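Local coordinates for protein ATP-dependent DNA helicase RecQ (PDB 3IUO) that probably couples ATP hydrolysis to 3'-5' unwinding of duplex DNA as a RecQ-family helicase, of which this chain is the C-terminal piece, at residues R31-L35 and D36-V40; H42-F46 and P47-S51; I63-D66 and Y67-E71; S88-S92 and L93-M97. All coordinates share one frame; numbering follows the deposited sequence.

Contact 1 of 4, residues R31-L35 and D36-V40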
loop_
_atom_site.group_PDB
_atom_site.type_symbol
_atom_site.label_atom_id
_atom_site.label_comp_id
_atom_site.label_asym_id
_atom_site.label_seq_id
_atom_site.Cartn_x
_atom_site.Cartn_y
_atom_site.Cartn_z
ATOM N N ARG B 31 6.020 -15.535 21.504
ATOM C CA ARG B 31 6.462 -15.645 22.900
ATOM C C ARG B 31 6.533 -14.280 23.587
ATOM O O ARG B 31 7.025 -14.182 24.710
ATOM C CB ARG B 31 7.826 -16.349 23.019
ATOM C CG ARG B 31 7.850 -17.801 22.534
ATOM C CD ARG B 31 9.104 -18.583 22.943
ATOM N NE ARG B 31 10.324 -17.771 23.074
ATOM C CZ ARG B 31 11.276 -17.651 22.145
ATOM N NH1 ARG B 31 11.183 -18.283 20.978
ATOM N NH2 ARG B 31 12.344 -16.895 22.393
ATOM N N LYS B 32 6.053 -13.236 22.920
ATOM C CA LYS B 32 5.938 -11.899 23.511
ATOM C C LYS B 32 7.293 -11.288 23.904
ATOM O O LYS B 32 7.426 -10.645 24.955
ATOM C CB LYS B 32 4.951 -11.902 24.696
ATOM C CG LYS B 32 3.479 -11.676 24.357
ATOM C CD LYS B 32 2.944 -12.412 23.135
ATOM C CE LYS B 32 1.464 -12.801 23.326
ATOM N NZ LYS B 32 0.585 -12.347 22.201
ATOM N N VAL B 33 8.309 -11.545 23.087
ATOM C CA VAL B 33 9.633 -10.940 23.276
ATOM C C VAL B 33 9.563 -9.527 22.681
ATOM O O VAL B 33 9.059 -9.354 21.580
ATOM C CB VAL B 33 10.733 -11.760 22.559
ATOM C CG1 VAL B 33 12.106 -11.130 22.747
ATOM C CG2 VAL B 33 10.737 -13.185 23.072
ATOM N N ALA B 34 10.069 -8.526 23.401
ATOM C CA ALA B 34 9.999 -7.136 22.936
ATOM C C ALA B 34 10.723 -7.001 21.601
ATOM O O ALA B 34 11.770 -7.617 21.386
ATOM C CB ALA B 34 10.582 -6.181 23.976
ATOM N N LEU B 35 10.141 -6.224 20.689
ATOM C CA LEU B 35 10.694 -6.115 19.341
ATOM C C LEU B 35 12.116 -5.567 19.327
ATOM O O LEU B 35 12.943 -6.016 18.529
ATOM C CB LEU B 35 9.773 -5.321 18.415
ATOM C CG LEU B 35 8.773 -6.183 17.627
ATOM C CD1 LEU B 35 7.753 -6.828 18.557
ATOM C CD2 LEU B 35 8.088 -5.357 16.541
ATOM N N ASP B 36 12.417 -4.627 20.215
ATOM C CA ASP B 36 13.783 -4.129 20.295
ATOM C C ASP B 36 14.745 -5.242 20.776
ATOM O O ASP B 36 15.879 -5.333 20.301
ATOM C CB ASP B 36 13.882 -2.815 21.104
ATOM C CG ASP B 36 13.241 -2.902 22.488
ATOM O OD1 ASP B 36 12.345 -3.747 22.729
ATOM O OD2 ASP B 36 13.642 -2.103 23.351
ATOM N N ASP B 37 14.277 -6.119 21.667
ATOM C CA ASP B 37 15.066 -7.288 22.073
ATOM C C ASP B 37 15.224 -8.304 20.943
ATOM O O ASP B 37 16.297 -8.896 20.773
ATOM C CB ASP B 37 14.486 -7.963 23.323
ATOM C CG ASP B 37 14.619 -7.110 24.571
ATOM O OD1 ASP B 37 15.390 -6.121 24.565
ATOM O OD2 ASP B 37 13.948 -7.442 25.572
ATOM N N ILE B 38 14.170 -8.491 20.152
ATOM C CA ILE B 38 14.275 -9.343 18.979
ATOM C C ILE B 38 15.352 -8.791 18.015
ATOM O O ILE B 38 16.192 -9.538 17.535
ATOM C CB ILE B 38 12.896 -9.489 18.248
ATOM C CG1 ILE B 38 11.871 -10.179 19.154
ATOM C CG2 ILE B 38 13.059 -10.258 16.957
ATOM C CD1 ILE B 38 10.455 -10.305 18.538
ATOM N N ALA B 39 15.320 -7.485 17.754
ATOM C CA ALA B 39 16.319 -6.829 16.900
ATOM C C ALA B 39 17.728 -7.181 17.354
ATOM O O ALA B 39 18.525 -7.703 16.572
ATOM C CB ALA B 39 16.131 -5.311 16.926
ATOM N N VAL B 40 18.011 -6.924 18.628
ATOM C CA VAL B 40 19.365 -7.132 19.155
ATOM C C VAL B 40 19.795 -8.593 19.038
ATOM O O VAL B 40 20.928 -8.869 18.638
ATOM C CB VAL B 40 19.584 -6.511 20.577
ATOM C CG1 VAL B 40 19.185 -5.033 20.589
ATOM C CG2 VAL B 40 18.852 -7.288 21.684
HETATM O O HOH W 1 11.231 -9.114 26.010
#
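Val33 and Ile38 pack against each other across the start of helix 35-41, a local contact where the chain leaves helix 15-30 and turns into the next helix. CG1 of Val33 lies 3.7 Å from CG1 of Ile38, the two side chains passing at a slant, and reaches 4.0 Å from CB of Asp37. Ile38 carries CG1 beside its own backbone N, where chi1 of -63° turns it to the loop, and the extended chi2 takes CD1 of Ile38 on to 3.5 Å from Val33 O. Ala34 is the N-cap: its carbonyl O accepts from Ile38 N at 2.8 Å, the first turn of the helix. The methyl of Ala34 meets Asp36 and Asp37, with CB of Ala34 3.3 Å from Asp36 OD1. One water bridges the cap, accepting from Ala34 N at 2.9 Å and donating to Asp37 OD2 at 3.2 Å. The contact lies within the RecQ-1-like helix-turn-helix domain, and the turn between the helices starts with a Schellman motif in which Lys32, at positive phi, takes the C-prime position and Val33 N returns to Gln28 O. On the inner side Ile38 settles on Ile25 and Ile29 of helix 15-30, while Leu35, modelled in two conformers, packs on helices 46-58 and 66-72.

Contact 2 of 4, residues H42-F46 and P47-S51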
loop_
_atom_site.group_PDB
_atom_site.type_symbol
_atom_site.label_atom_id
_atom_site.label_comp_id
_atom_site.label_asym_id
_atom_site.label_seq_id
_atom_site.Cartn_x
_atom_site.Cartn_y
_atom_site.Cartn_z
ATOM N N HIS B 42 19.120 -10.687 16.771
ATOM C CA HIS B 42 19.459 -11.016 15.381
ATOM C C HIS B 42 20.493 -10.070 14.757
ATOM O O HIS B 42 20.725 -10.097 13.543
ATOM C CB HIS B 42 18.189 -11.064 14.532
ATOM C CG HIS B 42 17.284 -12.198 14.887
ATOM N ND1 HIS B 42 17.614 -13.511 14.631
ATOM C CD2 HIS B 42 16.067 -12.222 15.482
ATOM C CE1 HIS B 42 16.636 -14.295 15.053
ATOM N NE2 HIS B 42 15.692 -13.538 15.577
ATOM N N GLY B 43 21.104 -9.229 15.587
ATOM C CA GLY B 43 22.106 -8.265 15.116
ATOM C C GLY B 43 21.508 -7.243 14.163
ATOM O O GLY B 43 22.179 -6.774 13.241
ATOM N N LEU B 44 20.233 -6.912 14.374
ATOM C CA LEU B 44 19.555 -5.933 13.531
ATOM C C LEU B 44 19.375 -4.621 14.280
ATOM O O LEU B 44 19.209 -4.620 15.506
ATOM C CB LEU B 44 18.172 -6.465 13.114
ATOM C CG LEU B 44 18.076 -7.787 12.352
ATOM C CD1 LEU B 44 16.599 -8.205 12.234
ATOM C CD2 LEU B 44 18.727 -7.713 10.979
ATOM N N ASP B 45 19.406 -3.496 13.562
ATOM C CA ASP B 45 18.925 -2.261 14.173
ATOM C C ASP B 45 17.396 -2.260 14.060
ATOM O O ASP B 45 16.816 -3.117 13.365
ATOM C CB ASP B 45 19.597 -0.982 13.633
ATOM C CG ASP B 45 19.289 -0.696 12.188
ATOM O OD1 ASP B 45 20.009 0.137 11.589
ATOM O OD2 ASP B 45 18.321 -1.256 11.644
ATOM N N PHE B 46 16.740 -1.345 14.767
ATOM C CA PHE B 46 15.281 -1.397 14.850
ATOM C C PHE B 46 14.587 -1.303 13.482
ATOM O O PHE B 46 13.710 -2.117 13.165
ATOM C CB PHE B 46 14.728 -0.364 15.841
ATOM C CG PHE B 46 13.332 -0.672 16.288
ATOM C CD1 PHE B 46 13.091 -1.717 17.164
ATOM C CD2 PHE B 46 12.258 0.063 15.815
ATOM C CE1 PHE B 46 11.802 -2.026 17.558
ATOM C CE2 PHE B 46 10.968 -0.238 16.199
ATOM C CZ PHE B 46 10.733 -1.279 17.085
ATOM N N PRO B 47 14.994 -0.329 12.648
ATOM C CA PRO B 47 14.334 -0.251 11.343
ATOM C C PRO B 47 14.520 -1.495 10.476
ATOM O O PRO B 47 13.595 -1.860 9.735
ATOM C CB PRO B 47 14.995 0.962 10.693
ATOM C CG PRO B 47 15.451 1.773 11.827
ATOM C CD PRO B 47 15.917 0.800 12.849
ATOM N N GLU B 48 15.678 -2.142 10.577
ATOM C CA GLU B 48 15.905 -3.402 9.876
ATOM C C GLU B 48 14.965 -4.482 10.399
ATOM O O GLU B 48 14.457 -5.282 9.619
ATOM C CB GLU B 48 17.350 -3.879 10.020
ATOM C CG GLU B 48 18.388 -3.056 9.250
ATOM C CD GLU B 48 19.836 -3.373 9.647
ATOM O OE1 GLU B 48 20.088 -3.871 10.769
ATOM O OE2 GLU B 48 20.741 -3.095 8.837
ATOM N N LEU B 49 14.749 -4.520 11.708
ATOM C CA LEU B 49 13.770 -5.479 12.248
ATOM C C LEU B 49 12.370 -5.201 11.685
ATOM O O LEU B 49 11.668 -6.123 11.259
ATOM C CB LEU B 49 13.776 -5.479 13.780
ATOM C CG LEU B 49 12.726 -6.434 14.364
ATOM C CD1 LEU B 49 12.924 -7.885 13.908
ATOM C CD2 LEU B 49 12.732 -6.309 15.839
ATOM N N LEU B 50 11.976 -3.928 11.672
ATOM C CA LEU B 50 10.692 -3.546 11.112
ATOM C C LEU B 50 10.541 -4.045 9.686
ATOM O O LEU B 50 9.458 -4.528 9.316
ATOM C CB LEU B 50 10.462 -2.029 11.185
ATOM C CG LEU B 50 10.262 -1.423 12.584
ATOM C CD1 LEU B 50 10.242 0.098 12.495
ATOM C CD2 LEU B 50 9.005 -1.936 13.262
ATOM N N SER B 51 11.618 -3.937 8.897
ATOM C CA SER B 51 11.564 -4.412 7.513
ATOM C C SER B 51 11.310 -5.912 7.441
ATOM O O SER B 51 10.544 -6.374 6.601
ATOM C CB SER B 51 12.807 -4.026 6.755
ATOM O OG SER B 51 12.895 -2.618 6.640
#
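Asp45 and Glu48 exchange hydrogen bonds between side chain and backbone, the capping box that opens helix 46-58 within the RecQ-1-like helix-turn-helix domain. Asp45 OD2 accepts from Glu48 N at 3.0 Å, nearly in line with its C-O bond. In return Glu48 OE1 takes Asp45 N at 2.9 Å, on the anti side of the carboxylate and 29° out of its plane. The Asp45 carboxylate is brought over the helix end by chi1 of 66°, which sets CG between the backbone N and the carbonyl carbon. The two capping bonds bring the carboxylates close, OD2 of Asp45 standing 3.3 Å from OE1 of Glu48; the backbone N-H groups at the helix start would be expected to offset part of this like-charge approach. Two apolar pairs accompany the capping box. Leu44 crosses Leu49 at about a right angle, CD1 of Leu44 resting 3.9 Å from CA of Leu49, and Phe46 lies obliquely against Leu50. Farther out, Leu49 fits against Ile25 of helix 15-30 and Ile38 of helix 35-41, whereas Leu50 turns to Arg110 and Leu111 of helix 106-121. The approach to the box is set by a Schellman motif ending helix 35-41, with Gly43 at positive phi in the C-prime position and Leu44 N returning to Ala39 O. On the Phe46 ring, CE2 comes 3.8 Å from CD1 of Leu50.

Contact 3 of 4, residues I63-D66 and Y67-E71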
loop_
_atom_site.group_PDB
_atom_site.type_symbol
_atom_site.label_atom_id
_atom_site.label_comp_id
_atom_site.label_asym_id
_atom_site.label_seq_id
_atom_site.Cartn_x
_atom_site.Cartn_y
_atom_site.Cartn_z
ATOM N N ILE B 63 0.622 -12.011 12.719
ATOM C CA ILE B 63 1.349 -11.771 13.968
ATOM C C ILE B 63 0.617 -10.753 14.821
ATOM O O ILE B 63 -0.070 -9.835 14.290
ATOM C CB ILE B 63 2.765 -11.278 13.707
ATOM C CG1 ILE B 63 2.733 -10.002 12.865
ATOM C CG2 ILE B 63 3.597 -12.367 13.005
ATOM C CD1 ILE B 63 4.072 -9.270 12.880
ATOM N N ASN B 64 0.810 -10.874 16.131
ATOM C CA ASN B 64 0.263 -9.899 17.015
ATOM C C ASN B 64 1.332 -9.213 17.829
ATOM O O ASN B 64 1.994 -9.840 18.639
ATOM C CB ASN B 64 -0.807 -10.500 17.925
ATOM C CG ASN B 64 -1.651 -9.405 18.543
ATOM O OD1 ASN B 64 -1.171 -8.644 19.367
ATOM N ND2 ASN B 64 -2.886 -9.256 18.061
ATOM N N ILE B 65 1.488 -7.907 17.605
ATOM C CA ILE B 65 2.482 -7.121 18.356
ATOM C C ILE B 65 1.866 -6.110 19.343
ATOM O O ILE B 65 2.519 -5.132 19.719
ATOM C CB ILE B 65 3.500 -6.414 17.394
ATOM C CG1 ILE B 65 2.791 -5.475 16.423
ATOM C CG2 ILE B 65 4.290 -7.472 16.600
ATOM C CD1 ILE B 65 3.714 -4.406 15.811
ATOM N N ASP B 66 0.602 -6.317 19.711
ATOM C CA ASP B 66 -0.082 -5.420 20.664
ATOM C C ASP B 66 0.671 -5.306 21.974
ATOM O O ASP B 66 0.746 -4.211 22.536
ATOM C CB ASP B 66 -1.501 -5.895 20.991
ATOM C CG ASP B 66 -2.448 -5.799 19.816
ATOM O OD1 ASP B 66 -2.085 -5.191 18.784
ATOM O OD2 ASP B 66 -3.572 -6.348 19.935
ATOM N N TYR B 67 1.239 -6.417 22.453
ATOM C CA TYR B 67 1.963 -6.428 23.722
ATOM C C TYR B 67 3.099 -5.401 23.722
ATOM O O TYR B 67 3.369 -4.765 24.728
ATOM C CB TYR B 67 2.520 -7.825 23.989
ATOM C CG TYR B 67 3.630 -8.256 23.060
ATOM C CD1 TYR B 67 4.966 -8.069 23.401
ATOM C CD2 TYR B 67 3.343 -8.863 21.832
ATOM C CE1 TYR B 67 5.988 -8.466 22.549
ATOM C CE2 TYR B 67 4.358 -9.262 20.964
ATOM C CZ TYR B 67 5.673 -9.049 21.326
ATOM O OH TYR B 67 6.672 -9.462 20.479
ATOM N N PHE B 68 3.755 -5.244 22.577
ATOM C CA PHE B 68 4.864 -4.311 22.459
ATOM C C PHE B 68 4.381 -2.877 22.224
ATOM O O PHE B 68 4.832 -1.948 22.896
ATOM C CB PHE B 68 5.841 -4.785 21.376
ATOM C CG PHE B 68 6.976 -3.827 21.110
ATOM C CD1 PHE B 68 8.076 -3.785 21.951
ATOM C CD2 PHE B 68 6.942 -2.982 20.000
ATOM C CE1 PHE B 68 9.134 -2.907 21.703
ATOM C CE2 PHE B 68 7.974 -2.115 19.744
ATOM C CZ PHE B 68 9.085 -2.070 20.601
ATOM N N ILE B 69 3.463 -2.700 21.282
ATOM C CA ILE B 69 2.902 -1.373 20.992
ATOM C C ILE B 69 2.294 -0.760 22.253
ATOM O O ILE B 69 2.573 0.401 22.577
ATOM C CB ILE B 69 1.854 -1.428 19.875
ATOM C CG1 ILE B 69 2.551 -1.755 18.546
ATOM C CG2 ILE B 69 1.028 -0.122 19.826
ATOM C CD1 ILE B 69 1.605 -1.852 17.413
ATOM N N ASN B 70 1.483 -1.542 22.968
ATOM C CA ASN B 70 0.854 -1.064 24.209
ATOM C C ASN B 70 1.850 -0.687 25.320
ATOM O O ASN B 70 1.555 0.167 26.167
ATOM C CB ASN B 70 -0.156 -2.096 24.725
ATOM C CG ASN B 70 -1.320 -2.324 23.759
ATOM O OD1 ASN B 70 -1.705 -1.439 22.990
ATOM N ND2 ASN B 70 -1.878 -3.529 23.793
ATOM N N GLU B 71 3.016 -1.327 25.313
ATOM C CA GLU B 71 4.068 -1.051 26.295
ATOM C C GLU B 71 4.825 0.227 25.933
ATOM O O GLU B 71 5.101 1.052 26.798
ATOM C CB GLU B 71 5.050 -2.230 26.381
HETATM O O HOH W 2 -0.053 -9.130 21.974
#
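Ile65 O and Asp66 O start the first turn of helix 66-72, accepting from Ile69 N at 3.0 Å and from Asn70 N at 2.8 Å, while Phe68 N makes a weak second bond to Ile65 O. Among the side chains, Ile65 and Ile69 meet at an oblique angle, their CD1 methyls 3.7 Å apart. In Tyr67, chi1 of 69° turns the ring back to the loop, where it presents its edge, in plane, to Asn64 O, 3.4 Å from CE2 of Tyr67. CB of Phe68 lies over the rim of one ring face. Tyr67 OH, at the far end of the ring, is hydrogen-bonded to Val33 O. Ahead of the helix, Asn64 forms an Asx turn, OD1 accepting from Asp66 N at 2.9 Å with the donor tilted 35° from the carbonyl plane. That same OD1 takes a water that also accepts from Tyr67 N, so two donors grip one amide oxygen. This turn lies within the RecQ-1-like helix-turn-helix domain and leads from the loop after helix 46-58 into helix 66-72. Ile65 lies against Ile29, Leu111 and Ile114, joining helices 15-30 and 106-121. Phe68 touches Phe46 of helix 46-58 and Leu111 of helix 106-121, and the carboxylate of Asp66 forms a salt bridge with Lys115 of helix 106-121.

Contact 4 of 4, residues S88-S92 and L93-M97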
loop_
_atom_site.group_PDB
_atom_site.type_symbol
_atom_site.label_atom_id
_atom_site.label_comp_id
_atom_site.label_asym_id
_atom_site.label_seq_id
_atom_site.Cartn_x
_atom_site.Cartn_y
_atom_site.Cartn_z
ATOM N N SER B 88 -8.137 4.895 5.464
ATOM C CA SER B 88 -7.331 5.088 4.252
ATOM C C SER B 88 -7.817 4.227 3.090
ATOM O O SER B 88 -8.566 3.244 3.265
ATOM C CB SER B 88 -5.868 4.763 4.567
ATOM O OG SER B 88 -5.724 3.360 4.760
ATOM N N THR B 89 -7.390 4.608 1.889
ATOM C CA THR B 89 -7.634 3.801 0.693
ATOM C C THR B 89 -6.404 2.963 0.408
ATOM O O THR B 89 -6.527 1.779 0.171
ATOM C CB THR B 89 -8.039 4.696 -0.501
ATOM O OG1 THR B 89 -9.303 5.344 -0.195
ATOM C CG2 THR B 89 -8.176 3.911 -1.792
ATOM N N THR B 90 -5.232 3.583 0.399
ATOM C CA THR B 90 -3.987 2.812 0.277
ATOM C C THR B 90 -3.303 2.706 1.631
ATOM O O THR B 90 -3.346 3.655 2.404
ATOM C CB THR B 90 -2.999 3.412 -0.758
ATOM O OG1 THR B 90 -1.806 2.619 -0.774
ATOM C CG2 THR B 90 -2.636 4.850 -0.444
ATOM N N ASP B 91 -2.656 1.554 1.870
ATOM C CA ASP B 91 -1.889 1.360 3.089
ATOM C C ASP B 91 -0.471 1.889 3.015
ATOM O O ASP B 91 0.282 1.772 3.981
ATOM C CB ASP B 91 -1.845 -0.130 3.518
ATOM C CG ASP B 91 -1.159 -1.024 2.460
ATOM O OD1 ASP B 91 0.048 -0.848 2.184
ATOM O OD2 ASP B 91 -1.857 -1.892 1.899
ATOM N N SER B 92 -0.119 2.515 1.896
ATOM C CA SER B 92 1.251 2.916 1.603
ATOM C C SER B 92 1.903 3.715 2.728
ATOM O O SER B 92 1.282 4.632 3.276
ATOM C CB SER B 92 1.223 3.695 0.282
ATOM O OG SER B 92 2.003 4.867 0.290
ATOM N N LEU B 93 3.164 3.386 3.066
ATOM C CA LEU B 93 3.873 4.172 4.073
ATOM C C LEU B 93 4.088 5.608 3.593
ATOM O O LEU B 93 3.976 6.541 4.378
ATOM C CB LEU B 93 5.233 3.549 4.440
ATOM C CG LEU B 93 6.053 4.258 5.534
ATOM C CD1 LEU B 93 5.321 4.346 6.874
ATOM C CD2 LEU B 93 7.433 3.626 5.754
ATOM N N GLU B 94 4.393 5.763 2.306
ATOM C CA GLU B 94 4.593 7.098 1.701
ATOM C C GLU B 94 3.372 7.989 1.895
ATOM O O GLU B 94 3.500 9.157 2.305
ATOM C CB GLU B 94 4.961 7.013 0.208
ATOM C CG GLU B 94 5.307 8.377 -0.417
ATOM C CD GLU B 94 5.799 8.300 -1.870
ATOM O OE1 GLU B 94 6.451 7.303 -2.241
ATOM O OE2 GLU B 94 5.550 9.263 -2.635
ATOM N N GLU B 95 2.189 7.446 1.631
ATOM C CA GLU B 95 0.967 8.225 1.819
ATOM C C GLU B 95 0.695 8.499 3.286
ATOM O O GLU B 95 0.301 9.621 3.647
ATOM C CB GLU B 95 -0.230 7.542 1.153
ATOM C CG GLU B 95 -0.092 7.446 -0.362
ATOM C CD GLU B 95 -0.016 8.790 -1.068
ATOM O OE1 GLU B 95 -0.830 9.695 -0.739
ATOM O OE2 GLU B 95 0.841 8.917 -1.983
ATOM N N ALA B 96 0.959 7.496 4.145
ATOM C CA ALA B 96 0.776 7.679 5.592
ATOM C C ALA B 96 1.665 8.812 6.122
ATOM O O ALA B 96 1.206 9.656 6.885
ATOM C CB ALA B 96 1.042 6.368 6.360
HETATM N N MSE B 97 2.923 8.818 5.695
HETATM C CA MSE B 97 3.900 9.869 6.074
HETATM C C MSE B 97 3.467 11.271 5.618
HETATM O O MSE B 97 3.691 12.257 6.333
HETATM C CB MSE B 97 5.292 9.545 5.507
HETATM C CG MSE B 97 6.045 8.407 6.164
HETATM SE SE MSE B 97 6.559 8.867 7.961
HETATM C CE MSE B 97 7.872 10.293 7.620
#
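Thr90 lays its methyl CG2 across the aliphatic part of Glu95 at about a right angle, CG2 standing 3.6 Å from Glu95 CG. Glu95 CG also comes 3.4 Å from Ser92 OG. Ser92 is the N-cap of helix 93-100: OG accepts from Glu95 N at 2.9 Å in a nearly straight bond of 167°, and Ser92 O takes Ala96 N at 3.0 Å. Before the cap an ST turn sets the chain, Thr90 OG1 accepting from Ser92 N at 3.2 Å. With OG1 anti to N (chi1 178°), the Thr90 methyl is left to face the helix. Thr90 OG1 is also hydrogen-bonded to Asp91 OD1 of the second subunit, and the reciprocal bond places this loop at the interface between the two subunits of the assembly. Asp91 OD1 further forms a salt bridge with Arg113 in its own chain. Loop 88-92 joins helix 75-87 to helix 93-100, with Leu93 and Ala96 resting on Ile109 of helix 106-121 and Ala96 also on Tyr84 and Phe85 of helix 75-87.

Overall arrangement
The four contacts follow one another along the chain, each at the start of a helix, and none encloses or crosses another. Contact 1 closes the turn from helix 15-30 into helix 35-41, and contact 2 the next turn, into helix 46-58; the two touch where Leu49 packs on Ala39. Contact 3 closes the loop from helix 46-58 into helix 66-72 and returns to contact 1 through Tyr67 and to contact 2 where Phe68 meets Phe46, so three helix starts share one packed region. Contact 4, closing the loop from helix 75-87 into helix 93-100, stands apart, its centre about 26 Å from that of contact 1; helix 106-121 packs against contacts 2, 3 and 4.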